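Local coordinates for endosialidase (Enterobacteria phage phi92, PDB 4HIZ), which cleaves polysialic acid chains internally as a phage endosialidase, acting on both alpha-2,8 and alpha-2,9 linkages, at residues L361-L375 with Y387-F401. Sequence-based numbering, arbitrary orientation.
With NA (sodium ion), chain B.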
ATOM      1  N   LEU A 361      17.052 -33.570 -17.203  1.00 12.43           N
ATOM      2  CA  LEU A 361      17.925 -32.403 -17.092  1.00 12.20           C
ATOM      3  C   LEU A 361      17.811 -31.583 -18.370  1.00 11.90           C
ATOM      4  O   LEU A 361      17.753 -32.137 -19.469  1.00 12.85           O
ATOM      5  CB  LEU A 361      19.388 -32.890 -16.884  1.00 13.07           C
ATOM      6  CG  LEU A 361      20.504 -31.822 -16.831  1.00 13.68           C
ATOM      7  CD1 LEU A 361      21.685 -32.300 -15.951  1.00 14.07           C
ATOM      8  CD2 LEU A 361      21.063 -31.455 -18.216  1.00 13.46           C
ATOM      9  N   THR A 362      17.746 -30.257 -18.234  1.00 10.95           N
ATOM     10  CA  THR A 362      17.925 -29.397 -19.421  1.00 12.12           C
ATOM     11  C   THR A 362      19.070 -28.447 -19.171  1.00 12.34           C
ATOM     12  O   THR A 362      19.333 -28.091 -18.018  1.00 13.18           O
ATOM     13  CB  THR A 362      16.686 -28.483 -19.657  1.00 13.10           C
ATOM     14  OG1 THR A 362      16.475 -27.669 -18.499  1.00 12.34           O
ATOM     15  CG2 THR A 362      15.453 -29.301 -19.945  1.00 15.55           C
ATOM     16  N   THR A 363      19.745 -28.002 -20.241  1.00 12.32           N
ATOM     17  CA  THR A 363      20.820 -27.041 -20.059  1.00 12.34           C
ATOM     18  C   THR A 363      20.438 -25.719 -20.673  1.00 11.79           C
ATOM     19  O   THR A 363      19.550 -25.642 -21.530  1.00 13.03           O
ATOM     20  CB  THR A 363      22.131 -27.477 -20.780  1.00 13.34           C
ATOM     21  OG1 THR A 363      21.864 -27.627 -22.176  1.00 13.88           O
ATOM     22  CG2 THR A 363      22.656 -28.820 -20.235  1.00 14.41           C
ATOM     23  N   ARG A 364      21.112 -24.684 -20.200  1.00 11.55           N
ATOM     24  CA  ARG A 364      21.142 -23.384 -20.863  1.00 10.69           C
ATOM     25  C   ARG A 364      22.308 -23.357 -21.866  1.00 12.23           C
ATOM     26  O   ARG A 364      23.444 -23.694 -21.503  1.00 13.97           O
ATOM     27  CB  ARG A 364      21.444 -22.311 -19.824  1.00 11.02           C
ATOM     28  CG  ARG A 364      21.728 -20.912 -20.428  1.00 12.17           C
ATOM     29  CD  ARG A 364      21.817 -19.914 -19.285  1.00 13.04           C
ATOM     30  NE  ARG A 364      22.403 -18.662 -19.726  1.00 14.30           N
ATOM     31  CZ  ARG A 364      22.484 -17.569 -18.980  1.00 15.93           C
ATOM     32  NH1 ARG A 364      22.005 -17.559 -17.744  1.00 17.07           N
ATOM     33  NH2 ARG A 364      23.028 -16.470 -19.486  1.00 16.80           N
ATOM     34  N   GLY A 365      22.041 -22.920 -23.092  1.00 11.70           N
ATOM     35  CA  GLY A 365      23.107 -22.707 -24.086  1.00 12.35           C
ATOM     36  C   GLY A 365      23.734 -21.336 -23.841  1.00 13.51           C
ATOM     37  O   GLY A 365      23.009 -20.372 -23.503  1.00 14.33           O
ATOM     38  N   THR A 366      25.054 -21.201 -24.029  1.00 14.73           N
ATOM     39  CA  THR A 366      25.669 -19.926 -23.702  1.00 15.42           C
ATOM     40  C   THR A 366      26.163 -19.172 -24.926  1.00 14.65           C
ATOM     41  O   THR A 366      26.722 -18.069 -24.798  1.00 15.30           O
ATOM     42  CB  THR A 366      26.803 -20.074 -22.662  1.00 16.36           C
ATOM     43  OG1 THR A 366      27.812 -20.953 -23.187  1.00 17.59           O
ATOM     44  CG2 THR A 366      26.250 -20.656 -21.309  1.00 16.27           C
ATOM     45  N   SER A 367      25.911 -19.720 -26.113  1.00 14.49           N
ATOM     46  CA  SER A 367      26.304 -19.023 -27.348  1.00 16.14           C
ATOM     47  C   SER A 367      25.244 -19.096 -28.431  1.00 15.32           C
ATOM     48  O   SER A 367      24.678 -20.149 -28.705  1.00 16.68           O
ATOM     49  CB  SER A 367      27.624 -19.602 -27.878  1.00 18.62           C
ATOM     50  OG  SER A 367      27.960 -19.086 -29.168  1.00 20.80           O
ATOM     51  N   THR A 368      24.993 -17.977 -29.078  1.00 14.53           N
ATOM     52  CA  THR A 368      24.067 -18.007 -30.192  1.00 15.58           C
ATOM     53  C   THR A 368      24.663 -18.765 -31.406  1.00 16.03           C
ATOM     54  O   THR A 368      23.929 -19.196 -32.297  1.00 15.82           O
ATOM     55  CB  THR A 368      23.689 -16.578 -30.616  1.00 15.56           C
ATOM     56  OG1 THR A 368      22.581 -16.635 -31.513  1.00 15.50           O
ATOM     57  CG2 THR A 368      24.904 -15.913 -31.355  1.00 16.43           C
ATOM     58  N   SER A 369      25.981 -18.956 -31.420  1.00 16.73           N
ATOM     59  CA  SER A 369      26.626 -19.528 -32.599  1.00 17.99           C
ATOM     60  C   SER A 369      27.250 -20.909 -32.355  1.00 18.55           C
ATOM     61  O   SER A 369      28.168 -21.348 -33.076  1.00 19.66           O
ATOM     62  CB  SER A 369      27.673 -18.555 -33.124  1.00 20.55           C
ATOM     63  OG  SER A 369      28.660 -18.299 -32.129  1.00 22.91           O
ATOM     64  N   ALA A 370      26.763 -21.578 -31.329  1.00 17.22           N
ATOM     65  CA  ALA A 370      27.165 -22.955 -31.103  1.00 17.09           C
ATOM     66  C   ALA A 370      25.927 -23.726 -30.642  1.00 16.80           C
ATOM     67  O   ALA A 370      24.966 -23.124 -30.178  1.00 16.56           O
ATOM     68  CB  ALA A 370      28.256 -23.001 -30.059  1.00 18.77           C
ATOM     69  N   ALA A 371      25.969 -25.053 -30.777  1.00 15.99           N
ATOM     70  CA  ALA A 371      24.858 -25.909 -30.350  1.00 15.04           C
ATOM     71  C   ALA A 371      24.457 -25.536 -28.923  1.00 14.72           C
ATOM     72  O   ALA A 371      25.311 -25.328 -28.042  1.00 14.72           O
ATOM     73  CB  ALA A 371      25.247 -27.368 -30.454  1.00 15.94           C
ATOM     74  N   GLY A 372      23.146 -25.424 -28.701  1.00 13.91           N
ATOM     75  CA  GLY A 372      22.663 -24.811 -27.465  1.00 13.73           C
ATOM     76  C   GLY A 372      22.028 -25.807 -26.524  1.00 12.98           C
ATOM     77  O   GLY A 372      22.511 -26.935 -26.375  1.00 13.37           O
ATOM     78  N   SER A 373      20.917 -25.413 -25.901  1.00 12.34           N
ATOM     79  CA  SER A 373      20.272 -26.267 -24.888  1.00 11.62           C
ATOM     80  C   SER A 373      20.060 -27.706 -25.335  1.00 11.71           C
ATOM     81  O   SER A 373      19.716 -27.988 -26.506  1.00 11.74           O
ATOM     82  CB  SER A 373      18.885 -25.701 -24.564  1.00 12.62           C
ATOM     83  OG  SER A 373      19.031 -24.446 -23.931  1.00 12.84           O
ATOM     84  N   THR A 374      20.168 -28.600 -24.350  1.00 12.13           N
ATOM     85  CA  THR A 374      20.012 -30.042 -24.539  1.00 12.58           C
ATOM     86  C   THR A 374      19.048 -30.533 -23.478  1.00 12.12           C
ATOM     87  O   THR A 374      19.052 -30.026 -22.353  1.00 12.69           O
ATOM     88  CB  THR A 374      21.373 -30.732 -24.287  1.00 13.47           C
ATOM     89  OG1 THR A 374      22.328 -30.217 -25.216  1.00 13.58           O
ATOM     90  CG2 THR A 374      21.314 -32.250 -24.471  1.00 15.09           C
ATOM     91  N   LEU A 375      18.222 -31.501 -23.852  1.00 12.57           N
ATOM     92  CA  LEU A 375      17.397 -32.258 -22.919  1.00 13.31           C
ATOM     93  C   LEU A 375      18.055 -33.616 -22.705  1.00 13.72           C
ATOM     94  O   LEU A 375      18.497 -34.256 -23.662  1.00 15.22           O
ATOM     95  CB  LEU A 375      15.976 -32.445 -23.482  1.00 14.09           C
ATOM     96  CG  LEU A 375      15.012 -33.389 -22.738  1.00 15.43           C
ATOM     97  CD1 LEU A 375      14.689 -32.887 -21.313  1.00 14.71           C
ATOM     98  CD2 LEU A 375      13.708 -33.567 -23.543  1.00 16.79           C
ATOM     99  N   TYR A 387      20.803 -38.154 -24.535  1.00 15.12           N
ATOM    100  CA  TYR A 387      20.758 -36.728 -24.863  1.00 15.28           C
ATOM    101  C   TYR A 387      19.932 -36.438 -26.095  1.00 15.54           C
ATOM    102  O   TYR A 387      19.950 -37.230 -27.070  1.00 17.00           O
ATOM    103  CB  TYR A 387      22.181 -36.244 -25.187  1.00 15.95           C
ATOM    104  CG  TYR A 387      23.174 -36.490 -24.085  1.00 17.83           C
ATOM    105  CD1 TYR A 387      23.235 -35.641 -22.986  1.00 17.88           C
ATOM    106  CD2 TYR A 387      24.053 -37.577 -24.144  1.00 18.63           C
ATOM    107  CE1 TYR A 387      24.162 -35.853 -21.957  1.00 17.85           C
ATOM    108  CE2 TYR A 387      24.978 -37.804 -23.130  1.00 19.32           C
ATOM    109  CZ  TYR A 387      25.031 -36.935 -22.038  1.00 18.96           C
ATOM    110  OH  TYR A 387      25.957 -37.168 -21.037  1.00 20.24           O
ATOM    111  N   LEU A 388      19.274 -35.274 -26.072  1.00 14.94           N
ATOM    112  CA  LEU A 388      18.584 -34.742 -27.238  1.00 14.94           C
ATOM    113  C   LEU A 388      18.906 -33.246 -27.337  1.00 14.64           C
ATOM    114  O   LEU A 388      18.453 -32.458 -26.496  1.00 15.65           O
ATOM    115  CB  LEU A 388      17.065 -34.912 -27.078  1.00 15.57           C
ATOM    116  CG  LEU A 388      16.483 -36.332 -27.177  1.00 17.06           C
ATOM    117  CD1 LEU A 388      15.024 -36.340 -26.726  1.00 17.90           C
ATOM    118  CD2 LEU A 388      16.587 -36.838 -28.616  1.00 18.07           C
ATOM    119  N   ARG A 389      19.672 -32.850 -28.344  1.00 14.53           N
ATOM    120  CA  ARG A 389      19.959 -31.431 -28.528  1.00 14.33           C
ATOM    121  C   ARG A 389      18.728 -30.727 -29.092  1.00 14.84           C
ATOM    122  O   ARG A 389      18.122 -31.206 -30.055  1.00 15.68           O
ATOM    123  CB  ARG A 389      21.125 -31.288 -29.520  1.00 14.07           C
ATOM    124  CG  ARG A 389      21.551 -29.836 -29.765  1.00 14.97           C
ATOM    125  CD  ARG A 389      22.492 -29.353 -28.686  1.00 14.71           C
ATOM    126  NE  ARG A 389      23.799 -30.029 -28.751  1.00 15.60           N
ATOM    127  CZ  ARG A 389      24.831 -29.695 -27.988  1.00 15.44           C
ATOM    128  NH1 ARG A 389      24.721 -28.728 -27.073  1.00 14.91           N
ATOM    129  NH2 ARG A 389      25.999 -30.330 -28.133  1.00 14.27           N
ATOM    130  N   PHE A 390      18.337 -29.592 -28.520  1.00 14.13           N
ATOM    131  CA  PHE A 390      17.337 -28.779 -29.220  1.00 13.26           C
ATOM    132  C   PHE A 390      17.961 -28.194 -30.477  1.00 14.23           C
ATOM    133  O   PHE A 390      19.112 -27.775 -30.453  1.00 14.25           O
ATOM    134  CB  PHE A 390      16.805 -27.634 -28.345  1.00 13.49           C
ATOM    135  CG  PHE A 390      15.865 -28.073 -27.254  1.00 12.97           C
ATOM    136  CD1 PHE A 390      16.362 -28.439 -26.003  1.00 13.98           C
ATOM    137  CD2 PHE A 390      14.480 -28.077 -27.475  1.00 13.35           C
ATOM    138  CE1 PHE A 390      15.512 -28.836 -24.985  1.00 14.05           C
ATOM    139  CE2 PHE A 390      13.592 -28.471 -26.436  1.00 13.66           C
ATOM    140  CZ  PHE A 390      14.120 -28.826 -25.194  1.00 14.24           C
ATOM    141  N   PRO A 391      17.214 -28.180 -31.590  1.00 14.43           N
ATOM    142  CA  PRO A 391      17.790 -27.593 -32.806  1.00 15.14           C
ATOM    143  C   PRO A 391      17.895 -26.061 -32.650  1.00 14.20           C
ATOM    144  O   PRO A 391      17.255 -25.453 -31.768  1.00 14.95           O
ATOM    145  CB  PRO A 391      16.751 -27.945 -33.889  1.00 15.64           C
ATOM    146  CG  PRO A 391      15.465 -28.059 -33.142  1.00 16.21           C
ATOM    147  CD  PRO A 391      15.848 -28.684 -31.806  1.00 15.72           C
ATOM    148  N   ASN A 392      18.743 -25.461 -33.471  1.00 14.82           N
ATOM    149  CA  ASN A 392      18.761 -24.008 -33.622  1.00 15.61           C
ATOM    150  C   ASN A 392      19.373 -23.206 -32.455  1.00 15.22           C
ATOM    151  O   ASN A 392      19.028 -22.039 -32.276  1.00 14.88           O
ATOM    152  CB  ASN A 392      17.375 -23.468 -33.992  1.00 17.65           C
ATOM    153  CG  ASN A 392      16.868 -24.022 -35.316  1.00 18.74           C
ATOM    154  OD1 ASN A 392      15.735 -24.510 -35.412  1.00 21.13           O
ATOM    155  ND2 ASN A 392      17.680 -23.907 -36.343  1.00 18.08           N
ATOM    156  N   ASN A 393      20.306 -23.816 -31.715  1.00 14.83           N
ATOM    157  CA  ASN A 393      21.163 -23.095 -30.750  1.00 14.50           C
ATOM    158  C   ASN A 393      20.335 -22.300 -29.729  1.00 14.50           C
ATOM    159  O   ASN A 393      20.442 -21.071 -29.645  1.00 14.82           O
ATOM    160  CB  ASN A 393      22.153 -22.135 -31.460  1.00 14.15           C
ATOM    161  CG  ASN A 393      23.019 -22.829 -32.508  1.00 14.61           C
ATOM    162  OD1 ASN A 393      23.005 -24.059 -32.648  1.00 16.08           O
ATOM    163  ND2 ASN A 393      23.811 -22.031 -33.242  1.00 14.98           N
ATOM    164  N   VAL A 394      19.481 -22.989 -28.976  1.00 13.06           N
ATOM    165  CA  VAL A 394      18.698 -22.314 -27.931  1.00 13.39           C
ATOM    166  C   VAL A 394      19.710 -21.828 -26.885  1.00 12.42           C
ATOM    167  O   VAL A 394      20.561 -22.593 -26.424  1.00 13.33           O
ATOM    168  CB  VAL A 394      17.632 -23.267 -27.334  1.00 13.74           C
ATOM    169  CG1 VAL A 394      16.825 -22.586 -26.209  1.00 13.47           C
ATOM    170  CG2 VAL A 394      16.648 -23.780 -28.463  1.00 14.27           C
ATOM    171  N   HIS A 395      19.639 -20.546 -26.532  1.00 12.14           N
ATOM    172  CA  HIS A 395      20.682 -19.927 -25.726  1.00 11.98           C
ATOM    173  C   HIS A 395      20.149 -18.814 -24.809  1.00 12.46           C
ATOM    174  O   HIS A 395      19.050 -18.268 -25.032  1.00 12.32           O
ATOM    175  CB  HIS A 395      21.809 -19.397 -26.646  1.00 13.33           C
ATOM    176  CG  HIS A 395      21.352 -18.310 -27.566  1.00 13.59           C
ATOM    177  ND1 HIS A 395      20.596 -18.552 -28.691  1.00 14.00           N
ATOM    178  CD2 HIS A 395      21.553 -16.972 -27.528  1.00 14.64           C
ATOM    179  CE1 HIS A 395      20.340 -17.407 -29.308  1.00 14.46           C
ATOM    180  NE2 HIS A 395      20.910 -16.432 -28.620  1.00 14.53           N
ATOM    181  N   HIS A 396      20.926 -18.526 -23.770  1.00 12.43           N
ATOM    182  CA  HIS A 396      20.755 -17.397 -22.838  1.00 11.84           C
ATOM    183  C   HIS A 396      19.690 -17.598 -21.799  1.00 12.93           C
ATOM    184  O   HIS A 396      19.528 -16.745 -20.893  1.00 14.27           O
ATOM    185  CB  HIS A 396      20.480 -16.050 -23.548  1.00 12.93           C
ATOM    186  CG  HIS A 396      21.657 -15.501 -24.283  1.00 14.96           C
ATOM    187  ND1 HIS A 396      22.935 -16.020 -24.178  1.00 15.86           N
ATOM    188  CD2 HIS A 396      21.741 -14.449 -25.130  1.00 16.78           C
ATOM    189  CE1 HIS A 396      23.754 -15.321 -24.953  1.00 16.98           C
ATOM    190  NE2 HIS A 396      23.054 -14.361 -25.540  1.00 16.64           N
ATOM    191  N   THR A 397      18.968 -18.709 -21.922  1.00 12.13           N
ATOM    192  CA  THR A 397      17.880 -18.980 -20.968  1.00 12.19           C
ATOM    193  C   THR A 397      18.075 -20.346 -20.324  1.00 12.94           C
ATOM    194  O   THR A 397      18.427 -21.326 -21.009  1.00 13.03           O
ATOM    195  CB  THR A 397      16.474 -18.864 -21.649  1.00 13.19           C
ATOM    196  OG1 THR A 397      15.443 -19.083 -20.674  1.00 13.11           O
ATOM    197  CG2 THR A 397      16.265 -19.882 -22.770  1.00 14.13           C
ATOM    198  N   ASN A 398      17.821 -20.430 -19.016  1.00 12.87           N
ATOM    199  CA  ASN A 398      17.592 -21.755 -18.447  1.00 12.29           C
ATOM    200  C   ASN A 398      16.231 -22.256 -18.935  1.00 11.97           C
ATOM    201  O   ASN A 398      15.393 -21.466 -19.389  1.00 12.07           O
ATOM    202  CB  ASN A 398      17.708 -21.777 -16.906  1.00 11.77           C
ATOM    203  CG  ASN A 398      16.618 -20.986 -16.230  1.00 13.01           C
ATOM    204  OD1 ASN A 398      16.274 -19.932 -16.704  1.00 14.74           O
ATOM    205  ND2 ASN A 398      16.097 -21.466 -15.133  1.00 11.68           N
ATOM    206  N   LEU A 399      16.003 -23.561 -18.826  1.00 11.18           N
ATOM    207  CA  LEU A 399      14.791 -24.189 -19.358  1.00 11.00           C
ATOM    208  C   LEU A 399      14.111 -25.020 -18.271  1.00 11.26           C
ATOM    209  O   LEU A 399      14.182 -26.257 -18.271  1.00 11.88           O
ATOM    210  CB  LEU A 399      15.104 -25.087 -20.560  1.00 11.37           C
ATOM    211  CG  LEU A 399      15.614 -24.365 -21.830  1.00 11.76           C
ATOM    212  CD1 LEU A 399      15.842 -25.396 -22.960  1.00 12.91           C
ATOM    213  CD2 LEU A 399      14.618 -23.321 -22.302  1.00 12.88           C
ATOM    214  N   PRO A 400      13.474 -24.355 -17.316  1.00 10.22           N
ATOM    215  CA  PRO A 400      12.802 -25.105 -16.240  1.00 10.08           C
ATOM    216  C   PRO A 400      11.565 -25.814 -16.761  1.00 10.83           C
ATOM    217  O   PRO A 400      10.976 -25.466 -17.816  1.00 11.65           O
ATOM    218  CB  PRO A 400      12.459 -24.020 -15.203  1.00 10.22           C
ATOM    219  CG  PRO A 400      12.183 -22.805 -16.091  1.00  9.18           C
ATOM    220  CD  PRO A 400      13.311 -22.894 -17.164  1.00  9.41           C
ATOM    221  N   PHE A 401      11.153 -26.848 -16.035  1.00 11.37           N
ATOM    222  CA  PHE A 401      10.128 -27.714 -16.585  1.00 12.00           C
ATOM    223  C   PHE A 401       9.480 -28.526 -15.486  1.00 11.52           C
ATOM    224  O   PHE A 401      10.024 -28.639 -14.371  1.00 12.06           O
ATOM    225  CB  PHE A 401      10.730 -28.673 -17.634  1.00 11.01           C
ATOM    226  CG  PHE A 401      11.732 -29.642 -17.058  1.00 11.98           C
ATOM    227  CD1 PHE A 401      13.080 -29.270 -16.953  1.00 11.67           C
ATOM    228  CD2 PHE A 401      11.332 -30.912 -16.618  1.00 11.72           C
ATOM    229  CE1 PHE A 401      14.034 -30.161 -16.413  1.00 12.48           C
ATOM    230  CE2 PHE A 401      12.302 -31.808 -16.087  1.00 12.26           C
ATOM    231  CZ  PHE A 401      13.623 -31.418 -15.972  1.00 11.85           C
TER
HETATM  232 NA    NA B 827      30.579 -19.594 -29.571  1.00 48.76          NA
HETATM  233  O   HOH W   1      18.288 -25.193 -17.901  1.00 13.42           O
HETATM  234  O   HOH W   2      24.137 -17.351 -22.033  1.00 16.92           O
HETATM  235  O   HOH W   3      19.374 -21.686 -23.445  1.00 12.61           O
HETATM  236  O   HOH W   4      31.098 -20.027 -32.274  1.00 50.71           O
HETATM  237  O   HOH W   5      21.520 -26.527 -31.229  1.00 16.37           O
HETATM  238  O   HOH W   6      19.894 -25.869 -28.692  1.00 14.31           O
HETATM  239  O   HOH W   7      31.969 -21.143 -28.071  1.00 47.57           O
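Backbone pairing joins L375 to L388 as an antiparallel hydrogen-bonded pair, with L388 N 2.7 Å from L375 O and the reciprocal L375 N–L388 O bond at 2.8 Å. F390 N to S373 O prolongs the pairing, and beyond it S373 N donates to V394 O, while H396 N reaches G365 O almost straight.

Side-chain bonds grip the loop. R389, bent at chi2 (83°) and chi3 (69°), brings NH1 to G372 O at 2.9 Å, in both the guanidinium and carbonyl planes; A371 CB lies over one face of that guanidinium, and NH2 goes on to E342 O. N393 ND2 approaches T368 O from above its carbonyl plane, 3.0 Å away. Separately, T362 OG1 donates to L399 O at 2.7 Å, joining strand 358-365 to the returning chain.

T368 CA sits 3.6 Å from the H395 ring centroid, 3° off its normal, a CH-pi contact. H395 ND1 donates to N393 O (2.7 Å), which fixes the ring's rotation, while T368 OG1 bonds E424 O. S367 OG binds sodium and closes an ST turn by accepting from S369 N.

The arrangement is that of a four-stranded antiparallel propeller blade, whose fourth strand, 386-389, runs on into a chain that folds back against the 366-373 loop and the end of strand 358-365.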